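Local coordinates for protein ferulic acid decarboxylase 1 (Candida dubliniensis, PDB 4ZAD) that probably decarboxylates cinnamic, ferulic and p-coumaric acids to the corresponding vinyl aromatics, using a prenylated flavin cofactor and manganese, at residues Ala108-Lys113 / Ser339-Tyr344; His197-Ser202 / Leu276-Leu281; Thr434-Thr437 / Asp441-Tyr444. All blocks are in the same frame, centred on the assembly; numbering follows the deposited sequence.

Overall arrangement
Contact 1 and contact 2 both lie near the cofactor; contact 3 lies away from the annotated sites. Contact 1 ties a loop to helix 334-347 through a salt bridge and ring packing, with Arg110 and Glu341 buried and Tyr344 partly exposed. Contact 2 joins helix 197-207 to the end of a strand of the large antiparallel sheet. It is partly buried and more sparingly bonded, and its cationic ends converge on an outside aspartate. Contact 3 is a buried local turn that relies on backbone groups and one carboxylate; it touches the second subunit. Centres of contacts 1 and 2 are about 28 Å apart, those of 2 and 3 about 40 Å. The three share no helix or strand.

Contact 1 (Ala108-Lys113 / Ser339-Tyr344); sequences ANRNPK and SAETKY
Arg110 meets Glu341 side-on, with two nitrogens on two oxygens. NE gives the straighter bond, 2.7 Å to OE1 of Glu341 with an N-H...O angle of 168°. OE1 receives it on its syn lone pair, at the edge of the guanidinium and close to its plane. The second bond runs from NH2 of Arg110 to OE2 of Glu341 at 3.0 Å. It is more bent, and it leaves both planes. The two flat groups are still nearly coplanar, and the pairing fixes the rotation of the guanidinium.

Tyr344 covers the same arginine from another side. CB of Arg110 lies over the ring face, 3.5 Å from the centroid of Tyr344, as a CH-pi contact. The arginine chain then bends at chi2 and chi3, which brings its end back over the same face, toward the CD2 and CE2 edge of the ring. There NH2 of Arg110 lies 3.2 Å from CD2 of Tyr344. The guanidinium and ring planes are 47° apart, so this is no parallel stack.

Glu341 and Tyr344 are three residues apart on helix 334-347. They occupy one side of it, about a turn apart, and both reach Arg110, Glu341 at the edge of the guanidinium and Tyr344 over one face. The contact thus joins the loop after helix 99-108 to a helix of the C-terminal UbiD domain. In Glu341, CG is anti to the backbone N (chi1 -176°) and the chain bends at chi2, which carries the carboxylate over to the loop.

Farther out, Arg110 packs on Pro235 and on Tyr243 of helix 240-247, and NH1 has a weak hydrogen bond to Tyr115 OH. The side chain of Glu341 lies about 8 Å from the prenylated flavin and about 8 Å from the side chain of His197.

Contact 2 (His197-Ser202 / Leu276-Leu281); sequences HVKQVS and LDRDTL. With 4LU (1-deoxy-5-O-phosphono-1-(3,3,4,5-tetramethyl-9,11-dioxo-2,3,8,9,10,11-hexahydro-7H-quinolino[1,8-fg]pteridin-12-ium-7-y l)-D-ribitol), chain E.
Lys199 and Arg278 bring two cationic ends close together, with NZ of Lys199 only 4.2 Å from NH2 of Arg278. Asp203 probably makes this tolerable: it forms a salt bridge with each, one carboxylate oxygen to each. NZ of Lys199 also bonds to Asn194. The two chains cross at about a right angle, and CE of Lys199 lies 3.9 Å from NH2 of Arg278.

The direct bond across the contact is from NE of Arg278 to OG of Ser202, 3.1 Å. It is bent, with an N-H...O angle of 140°, and OG is tilted from the guanidinium plane. Ser202 OG in turn donates to the backbone O of Val198, 2.7 Å away, in the carbonyl plane on a lone pair. With chi1 at 55°, OG stands between the backbone N and the carbonyl carbon of Ser202, which turns it back to the Val198 carbonyl of the preceding turn. The hydroxyl is thus gripped from two directions. Beside it, CB of Ser202 touches CD2 of Leu276 at 3.8 Å.

At the start of the helix, the backbone N of His197 bonds to O1P of the prenylated flavin phosphate, 2.8 Å. The phosphate therefore sits at the N-terminal end of helix 197-207. Asp277 forms an Asx turn to the N of Asp279, where the chain turns a corner.

Helix 197-207 lies against the Rift-related domain's antiparallel sheet. Ile214 of strand 214-220 touches Ser202, Leu276 and Arg278, and strand 300-312 flanks Leu276 through Pro303 and Tyr305.

Contact 3 (Thr434-Thr437 / Asp441-Tyr444); sequences TRHT and DQLY
Asp441 reaches back to Thr437 with its whole side chain. CB lies 3.9 Å from the backbone N of Thr437, and it also comes near CB of His436. CG is next and faces Thr437, 3.9 Å from CB of that residue. OD1 lies at the edge of contact, near CB of Thr437. The other tip atom, OD2, makes the bond. It accepts from the backbone N of Thr437 at 3.2 Å, with an N-H...O angle of 167°. The line is straight, but the donor comes from above the carboxylate plane, 54° out of it. The torsion explains the reach: CG stands beside the backbone N of its own residue (chi1 -62°), which turns the carboxylate back along the chain. OG1 of Thr437 lies 3.5 Å from OD2 of Asp441, a near approach without a bond.

The backbone adds a second link. The N of Asp441 donates to the O of Thr437 at 3.2 Å. The carboxylate and the main chain of Asp441 thus hold both the N-H and the C=O of Thr437.

His436 and Gln442 meet more loosely. NE2 of His436 is 3.9 Å from OE1 of Gln442, and the ring and amide planes are steeply inclined. The stronger partners lie elsewhere: ND1 of His436 bonds to Tyr432 O, and OE1 of Gln442 to Val439 N. The amide of Gln442 also has a weak hydrogen bond to Gln442 of the second subunit, whose Phe456 packs on Thr437.

The i+4 to i bond from Asp441 to Thr437 closes an alpha turn. It lies between helix 425-434 and strand 442-445, an outermost strand, within this chain, of the five-stranded mixed sheet in the C-terminal UbiD domain, at the dimer interface.

Contact 1 (Ala108-Lys113 / Ser339-Tyr344)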
loop_
_atom_site.group_PDB
_atom_site.type_symbol
_atom_site.label_atom_id
_atom_site.label_comp_id
_atom_site.label_asym_id
_atom_site.label_seq_id
_atom_site.Cartn_x
_atom_site.Cartn_y
_atom_site.Cartn_z
ATOM N N ALA A 108 20.297 20.606 2.038
ATOM C CA ALA A 108 21.055 21.625 2.765
ATOM C C ALA A 108 22.344 21.968 2.041
ATOM O O ALA A 108 22.760 23.131 2.021
ATOM C CB ALA A 108 21.356 21.161 4.149
ATOM N N ASN A 109 22.957 20.955 1.424
ATOM C CA ASN A 109 24.259 21.118 0.769
ATOM C C ASN A 109 24.202 21.402 -0.757
ATOM O O ASN A 109 25.240 21.406 -1.438
ATOM C CB ASN A 109 25.150 19.914 1.104
ATOM C CG ASN A 109 25.749 19.989 2.534
ATOM O OD1 ASN A 109 26.854 20.509 2.728
ATOM N ND2 ASN A 109 25.034 19.438 3.521
ATOM N N ARG A 110 23.010 21.710 -1.263
ATOM C CA ARG A 110 22.807 22.045 -2.684
ATOM C C ARG A 110 23.138 23.492 -3.113
ATOM O O ARG A 110 23.270 23.770 -4.277
ATOM C CB ARG A 110 21.378 21.660 -3.150
ATOM C CG ARG A 110 21.275 20.209 -3.656
ATOM C CD ARG A 110 21.889 20.024 -5.033
ATOM N NE ARG A 110 20.966 20.486 -6.053
ATOM C CZ ARG A 110 21.048 21.641 -6.725
ATOM N NH1 ARG A 110 22.049 22.484 -6.547
ATOM N NH2 ARG A 110 20.120 21.946 -7.620
ATOM N N ASN A 111 23.257 24.408 -2.184
ATOM C CA ASN A 111 23.739 25.755 -2.478
ATOM C C ASN A 111 25.187 25.682 -2.985
ATOM O O ASN A 111 26.051 25.273 -2.254
ATOM C CB ASN A 111 23.666 26.492 -1.144
ATOM C CG ASN A 111 23.913 27.971 -1.240
ATOM O OD1 ASN A 111 24.432 28.500 -2.234
ATOM N ND2 ASN A 111 23.552 28.662 -0.152
ATOM N N PRO A 112 25.468 26.070 -4.236
ATOM C CA PRO A 112 26.839 25.926 -4.766
ATOM C C PRO A 112 27.991 26.521 -3.934
ATOM O O PRO A 112 29.137 26.100 -4.115
ATOM C CB PRO A 112 26.760 26.638 -6.140
ATOM C CG PRO A 112 25.382 26.480 -6.565
ATOM C CD PRO A 112 24.539 26.516 -5.292
ATOM N N LYS A 113 27.685 27.491 -3.068
ATOM C CA LYS A 113 28.653 28.059 -2.090
ATOM C C LYS A 113 29.300 26.987 -1.160
ATOM O O LYS A 113 30.410 27.172 -0.642
ATOM C CB LYS A 113 27.965 29.158 -1.221
ATOM C CG LYS A 113 27.327 30.356 -2.002
ATOM N N SER A 339 13.644 12.511 -5.022
ATOM C CA SER A 339 12.914 13.212 -3.953
ATOM C C SER A 339 13.712 14.383 -3.406
ATOM O O SER A 339 13.167 15.462 -3.223
ATOM C CB SER A 339 12.580 12.273 -2.788
ATOM O OG SER A 339 11.748 11.251 -3.227
ATOM N N ALA A 340 14.992 14.128 -3.129
ATOM C CA ALA A 340 15.887 15.137 -2.624
ATOM C C ALA A 340 16.067 16.263 -3.631
ATOM O O ALA A 340 15.891 17.421 -3.282
ATOM C CB ALA A 340 17.206 14.538 -2.261
ATOM N N GLU A 341 16.386 15.964 -4.878
ATOM C CA GLU A 341 16.504 17.077 -5.803
ATOM C C GLU A 341 15.167 17.840 -5.965
ATOM O O GLU A 341 15.172 19.055 -6.062
ATOM C CB GLU A 341 17.068 16.657 -7.141
ATOM C CG GLU A 341 17.310 17.818 -8.138
ATOM C CD GLU A 341 18.539 18.683 -7.848
ATOM O OE1 GLU A 341 19.114 18.609 -6.745
ATOM O OE2 GLU A 341 18.928 19.473 -8.740
ATOM N N THR A 342 14.026 17.162 -5.963
ATOM C CA THR A 342 12.778 17.867 -6.157
ATOM C C THR A 342 12.466 18.769 -4.945
ATOM O O THR A 342 11.860 19.854 -5.078
ATOM C CB THR A 342 11.637 16.914 -6.443
ATOM O OG1 THR A 342 12.012 16.026 -7.510
ATOM C CG2 THR A 342 10.379 17.697 -6.833
ATOM N N LYS A 343 12.915 18.338 -3.764
ATOM C CA LYS A 343 12.748 19.160 -2.562
ATOM C C LYS A 343 13.590 20.410 -2.768
ATOM O O LYS A 343 13.106 21.492 -2.599
ATOM C CB LYS A 343 13.216 18.432 -1.302
ATOM C CG LYS A 343 12.363 18.635 -0.097
ATOM C CD LYS A 343 12.372 20.047 0.496
ATOM C CE LYS A 343 12.096 19.992 2.077
ATOM N NZ LYS A 343 12.976 18.960 2.853
ATOM N N TYR A 344 14.847 20.244 -3.171
ATOM C CA TYR A 344 15.684 21.393 -3.361
ATOM C C TYR A 344 15.029 22.358 -4.335
ATOM O O TYR A 344 14.758 23.493 -3.991
ATOM C CB TYR A 344 17.119 21.061 -3.782
ATOM C CG TYR A 344 17.908 22.343 -3.958
ATOM C CD1 TYR A 344 18.299 23.115 -2.847
ATOM C CD2 TYR A 344 18.168 22.849 -5.220
ATOM C CE1 TYR A 344 18.960 24.336 -3.015
ATOM C CE2 TYR A 344 18.820 24.054 -5.389
ATOM C CZ TYR A 344 19.211 24.787 -4.298
ATOM O OH TYR A 344 19.879 25.982 -4.507
#

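Contact 2 (His197-Ser202 / Leu276-Leu281)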
loop_
_atom_site.group_PDB
_atom_site.type_symbol
_atom_site.label_atom_id
_atom_site.label_comp_id
_atom_site.label_asym_id
_atom_site.label_seq_id
_atom_site.Cartn_x
_atom_site.Cartn_y
_atom_site.Cartn_z
ATOM N N HIS A 197 22.101 12.616 -18.606
ATOM C CA HIS A 197 23.344 13.288 -18.894
ATOM C C HIS A 197 24.363 12.502 -19.729
ATOM O O HIS A 197 25.074 13.100 -20.523
ATOM C CB HIS A 197 23.951 13.858 -17.609
ATOM C CG HIS A 197 23.167 15.012 -17.072
ATOM N ND1 HIS A 197 22.240 15.675 -17.842
ATOM C CD2 HIS A 197 23.197 15.648 -15.882
ATOM C CE1 HIS A 197 21.712 16.656 -17.142
ATOM N NE2 HIS A 197 22.280 16.664 -15.949
ATOM N N VAL A 198 24.423 11.179 -19.587
ATOM C CA VAL A 198 25.328 10.391 -20.455
ATOM C C VAL A 198 25.034 10.692 -21.921
ATOM O O VAL A 198 25.957 10.690 -22.726
ATOM C CB VAL A 198 25.281 8.864 -20.220
ATOM C CG1 VAL A 198 25.926 8.498 -18.908
ATOM C CG2 VAL A 198 23.889 8.371 -20.236
ATOM N N LYS A 199 23.759 10.965 -22.243
ATOM C CA LYS A 199 23.343 11.374 -23.596
ATOM C C LYS A 199 23.569 12.845 -23.919
ATOM O O LYS A 199 24.091 13.141 -24.948
ATOM C CB LYS A 199 21.861 11.062 -23.829
ATOM C CG LYS A 199 21.336 11.530 -25.164
ATOM C CD LYS A 199 20.513 10.476 -25.856
ATOM C CE LYS A 199 20.239 10.865 -27.334
ATOM N NZ LYS A 199 19.840 12.314 -27.444
ATOM N N GLN A 200 23.135 13.758 -23.053
ATOM C CA GLN A 200 23.437 15.185 -23.208
ATOM C C GLN A 200 24.893 15.450 -23.554
ATOM O O GLN A 200 25.195 16.150 -24.535
ATOM C CB GLN A 200 23.027 15.994 -21.966
ATOM C CG GLN A 200 21.533 16.275 -21.959
ATOM C CD GLN A 200 21.055 17.182 -20.839
ATOM O OE1 GLN A 200 20.147 16.799 -20.086
ATOM N NE2 GLN A 200 21.637 18.374 -20.723
ATOM N N VAL A 201 25.782 14.843 -22.768
ATOM C CA VAL A 201 27.221 15.069 -22.889
ATOM C C VAL A 201 27.746 14.457 -24.167
ATOM O O VAL A 201 28.518 15.074 -24.873
ATOM C CB VAL A 201 27.994 14.531 -21.683
ATOM C CG1 VAL A 201 29.455 14.828 -21.845
ATOM C CG2 VAL A 201 27.494 15.174 -20.406
ATOM N N SER A 202 27.306 13.253 -24.483
ATOM C CA SER A 202 27.785 12.602 -25.677
ATOM C C SER A 202 27.160 13.252 -26.930
ATOM O O SER A 202 27.788 13.194 -28.009
ATOM C CB SER A 202 27.519 11.096 -25.622
ATOM O OG SER A 202 26.147 10.797 -25.380
ATOM N N LEU A 276 33.324 5.790 -25.852
ATOM C CA LEU A 276 31.894 5.585 -26.136
ATOM C C LEU A 276 31.700 5.888 -27.615
ATOM O O LEU A 276 32.071 6.971 -28.098
ATOM C CB LEU A 276 30.974 6.483 -25.271
ATOM C CG LEU A 276 29.519 6.566 -25.766
ATOM C CD1 LEU A 276 28.876 5.137 -25.859
ATOM C CD2 LEU A 276 28.640 7.512 -24.975
ATOM N N ASP A 277 31.125 4.913 -28.320
ATOM C CA ASP A 277 30.984 4.982 -29.755
ATOM C C ASP A 277 29.533 5.128 -30.064
ATOM O O ASP A 277 28.749 4.196 -29.981
ATOM C CB ASP A 277 31.567 3.734 -30.406
ATOM C CG ASP A 277 31.660 3.837 -31.912
ATOM O OD1 ASP A 277 30.943 4.635 -32.535
ATOM O OD2 ASP A 277 32.437 3.060 -32.489
ATOM N N ARG A 278 29.163 6.335 -30.437
ATOM C CA ARG A 278 27.765 6.617 -30.615
ATOM C C ARG A 278 27.360 6.442 -32.089
ATOM O O ARG A 278 26.170 6.660 -32.484
ATOM C CB ARG A 278 27.443 7.996 -30.050
ATOM C CG ARG A 278 25.963 8.115 -29.750
ATOM C CD ARG A 278 25.616 8.412 -28.292
ATOM N NE ARG A 278 25.165 9.787 -28.190
ATOM C CZ ARG A 278 24.095 10.279 -28.810
ATOM N NH1 ARG A 278 23.329 9.527 -29.573
ATOM N NH2 ARG A 278 23.805 11.550 -28.666
ATOM N N ASP A 279 28.345 5.996 -32.868
ATOM C CA ASP A 279 28.218 5.765 -34.286
ATOM C C ASP A 279 27.928 4.311 -34.590
ATOM O O ASP A 279 27.734 3.949 -35.743
ATOM C CB ASP A 279 29.529 6.129 -34.998
ATOM C CG ASP A 279 29.756 7.606 -35.101
ATOM O OD1 ASP A 279 29.024 8.398 -34.464
ATOM O OD2 ASP A 279 30.684 7.978 -35.862
ATOM N N THR A 280 27.951 3.450 -33.584
ATOM C CA THR A 280 27.630 2.042 -33.860
ATOM C C THR A 280 26.637 1.559 -32.830
ATOM O O THR A 280 26.889 1.659 -31.652
ATOM C CB THR A 280 28.872 1.079 -33.925
ATOM O OG1 THR A 280 28.831 0.146 -32.844
ATOM C CG2 THR A 280 30.217 1.831 -33.940
ATOM N N LEU A 281 25.516 1.040 -33.300
ATOM C CA LEU A 281 24.502 0.502 -32.440
ATOM C C LEU A 281 24.698 -0.988 -32.292
ATOM O O LEU A 281 25.143 -1.648 -33.235
ATOM C CB LEU A 281 23.136 0.792 -33.026
ATOM C CG LEU A 281 22.848 2.278 -33.147
ATOM C CD1 LEU A 281 21.412 2.486 -33.668
ATOM C CD2 LEU A 281 23.139 3.047 -31.788
HETATM C C9 4LU E . 20.271 4.383 -10.909
HETATM C C8 4LU E . 20.888 3.480 -10.035
HETATM C C7 4LU E . 21.165 2.166 -10.441
HETATM C C10 4LU E . 19.936 4.856 -14.553
HETATM C C6 4LU E . 20.708 1.742 -11.796
HETATM N N3 4LU E . 19.999 4.338 -17.233
HETATM C C2 4LU E . 19.930 5.604 -16.805
HETATM C C13 4LU E . 22.451 0.354 -12.618
HETATM C C5 4LU E . 20.976 0.390 -12.298
HETATM C C1 4LU E . 19.801 1.175 -14.373
HETATM O O2 4LU E . 19.918 6.495 -17.664
HETATM N N1 4LU E . 19.895 5.864 -15.475
HETATM C C4 4LU E . 20.022 3.302 -16.370
HETATM O O4 4LU E . 20.086 2.173 -16.913
HETATM C C4A 4LU E . 19.983 3.521 -15.013
HETATM N N5 4LU E . 19.648 2.397 -13.950
HETATM C C3 4LU E . 20.428 0.183 -13.628
HETATM C C12 4LU E . 20.659 -0.730 -11.311
HETATM C C5A 4LU E . 20.015 2.734 -12.658
HETATM C C7M 4LU E . 21.849 1.167 -9.547
HETATM C C8M 4LU E . 21.280 4.006 -8.679
HETATM C C9A 4LU E . 19.982 4.088 -12.251
HETATM N N10 4LU E . 19.919 5.147 -13.223
HETATM C "C1'" 4LU E . 19.279 6.430 -12.898
HETATM C "C2'" 4LU E . 20.352 7.518 -12.957
HETATM O "O2'" 4LU E . 21.506 7.064 -12.223
HETATM C "C3'" 4LU E . 19.850 8.865 -12.421
HETATM O "O3'" 4LU E . 18.774 9.351 -13.250
HETATM C "C4'" 4LU E . 20.969 9.926 -12.360
HETATM O "O4'" 4LU E . 20.386 11.221 -12.183
HETATM C "C5'" 4LU E . 21.788 9.966 -13.662
HETATM O "O5'" 4LU E . 22.788 10.966 -13.673
HETATM P P 4LU E . 22.653 12.331 -14.472
HETATM O O2P 4LU E . 24.084 12.833 -14.283
HETATM O O3P 4LU E . 21.531 13.075 -13.716
HETATM O O1P 4LU E . 22.262 11.962 -15.887
#

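Contact 3 (Thr434-Thr437 / Asp441-Tyr444)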
loop_
_atom_site.group_PDB
_atom_site.type_symbol
_atom_site.label_atom_id
_atom_site.label_comp_id
_atom_site.label_asym_id
_atom_site.label_seq_id
_atom_site.Cartn_x
_atom_site.Cartn_y
_atom_site.Cartn_z
ATOM N N THR A 434 -8.798 7.423 0.422
ATOM C CA THR A 434 -9.925 8.073 1.087
ATOM C C THR A 434 -10.091 9.555 0.785
ATOM O O THR A 434 -11.121 10.107 1.114
ATOM C CB THR A 434 -9.899 7.853 2.660
ATOM O OG1 THR A 434 -8.705 8.404 3.257
ATOM C CG2 THR A 434 -9.974 6.403 2.976
ATOM N N ARG A 435 -9.106 10.212 0.171
ATOM C CA ARG A 435 -9.210 11.662 -0.083
ATOM C C ARG A 435 -9.290 12.146 -1.554
ATOM O O ARG A 435 -9.243 13.328 -1.788
ATOM C CB ARG A 435 -8.056 12.384 0.615
ATOM C CG ARG A 435 -7.930 12.003 2.072
ATOM C CD ARG A 435 -7.014 12.931 2.892
ATOM N NE ARG A 435 -6.881 12.394 4.234
ATOM C CZ ARG A 435 -6.079 12.858 5.172
ATOM N NH1 ARG A 435 -5.345 13.940 4.949
ATOM N NH2 ARG A 435 -6.061 12.266 6.376
ATOM N N HIS A 436 -9.397 11.269 -2.544
ATOM C CA HIS A 436 -9.494 11.748 -3.934
ATOM C C HIS A 436 -10.534 10.951 -4.666
ATOM O O HIS A 436 -10.534 9.724 -4.605
ATOM C CB HIS A 436 -8.140 11.653 -4.675
ATOM C CG HIS A 436 -7.963 10.410 -5.486
ATOM N ND1 HIS A 436 -7.348 9.282 -4.995
ATOM C CD2 HIS A 436 -8.312 10.114 -6.762
ATOM C CE1 HIS A 436 -7.314 8.346 -5.934
ATOM N NE2 HIS A 436 -7.899 8.826 -7.019
ATOM N N THR A 437 -11.423 11.653 -5.356
ATOM C CA THR A 437 -12.374 11.023 -6.268
ATOM C C THR A 437 -11.666 10.395 -7.451
ATOM O O THR A 437 -11.023 11.073 -8.206
ATOM C CB THR A 437 -13.350 12.047 -6.823
ATOM O OG1 THR A 437 -14.074 12.612 -5.744
ATOM C CG2 THR A 437 -14.337 11.396 -7.765
ATOM N N ASP A 441 -10.507 13.986 -9.429
ATOM C CA ASP A 441 -9.475 14.752 -8.736
ATOM C C ASP A 441 -8.068 14.345 -9.254
ATOM O O ASP A 441 -7.082 14.419 -8.532
ATOM C CB ASP A 441 -9.633 14.587 -7.207
ATOM C CG ASP A 441 -11.015 15.147 -6.658
ATOM O OD1 ASP A 441 -11.740 15.863 -7.377
ATOM O OD2 ASP A 441 -11.377 14.877 -5.481
ATOM N N GLN A 442 -7.978 13.924 -10.514
ATOM C CA GLN A 442 -6.703 13.648 -11.142
ATOM C C GLN A 442 -6.603 14.544 -12.369
ATOM O O GLN A 442 -7.378 14.406 -13.339
ATOM C CB GLN A 442 -6.573 12.173 -11.545
ATOM C CG GLN A 442 -6.822 11.201 -10.414
ATOM C CD GLN A 442 -6.768 9.715 -10.842
ATOM O OE1 GLN A 442 -7.790 9.025 -10.909
ATOM N NE2 GLN A 442 -5.567 9.230 -11.103
ATOM N N LEU A 443 -5.645 15.462 -12.347
ATOM C CA LEU A 443 -5.484 16.378 -13.483
ATOM C C LEU A 443 -4.490 15.749 -14.454
ATOM O O LEU A 443 -3.347 15.582 -14.095
ATOM C CB LEU A 443 -5.002 17.743 -13.000
ATOM C CG LEU A 443 -4.861 18.777 -14.111
ATOM C CD1 LEU A 443 -6.188 19.086 -14.670
ATOM C CD2 LEU A 443 -4.201 20.039 -13.587
ATOM N N TYR A 444 -4.940 15.391 -15.657
ATOM C CA TYR A 444 -4.107 14.714 -16.637
ATOM C C TYR A 444 -3.364 15.684 -17.542
ATOM O O TYR A 444 -3.975 16.524 -18.187
ATOM C CB TYR A 444 -4.965 13.783 -17.485
ATOM C CG TYR A 444 -4.215 12.964 -18.502
ATOM C CD1 TYR A 444 -3.490 11.861 -18.124
ATOM C CD2 TYR A 444 -4.262 13.289 -19.852
ATOM C CE1 TYR A 444 -2.793 11.095 -19.055
ATOM C CE2 TYR A 444 -3.542 12.538 -20.818
ATOM C CZ TYR A 444 -2.815 11.442 -20.405
ATOM O OH TYR A 444 -2.158 10.680 -21.330
#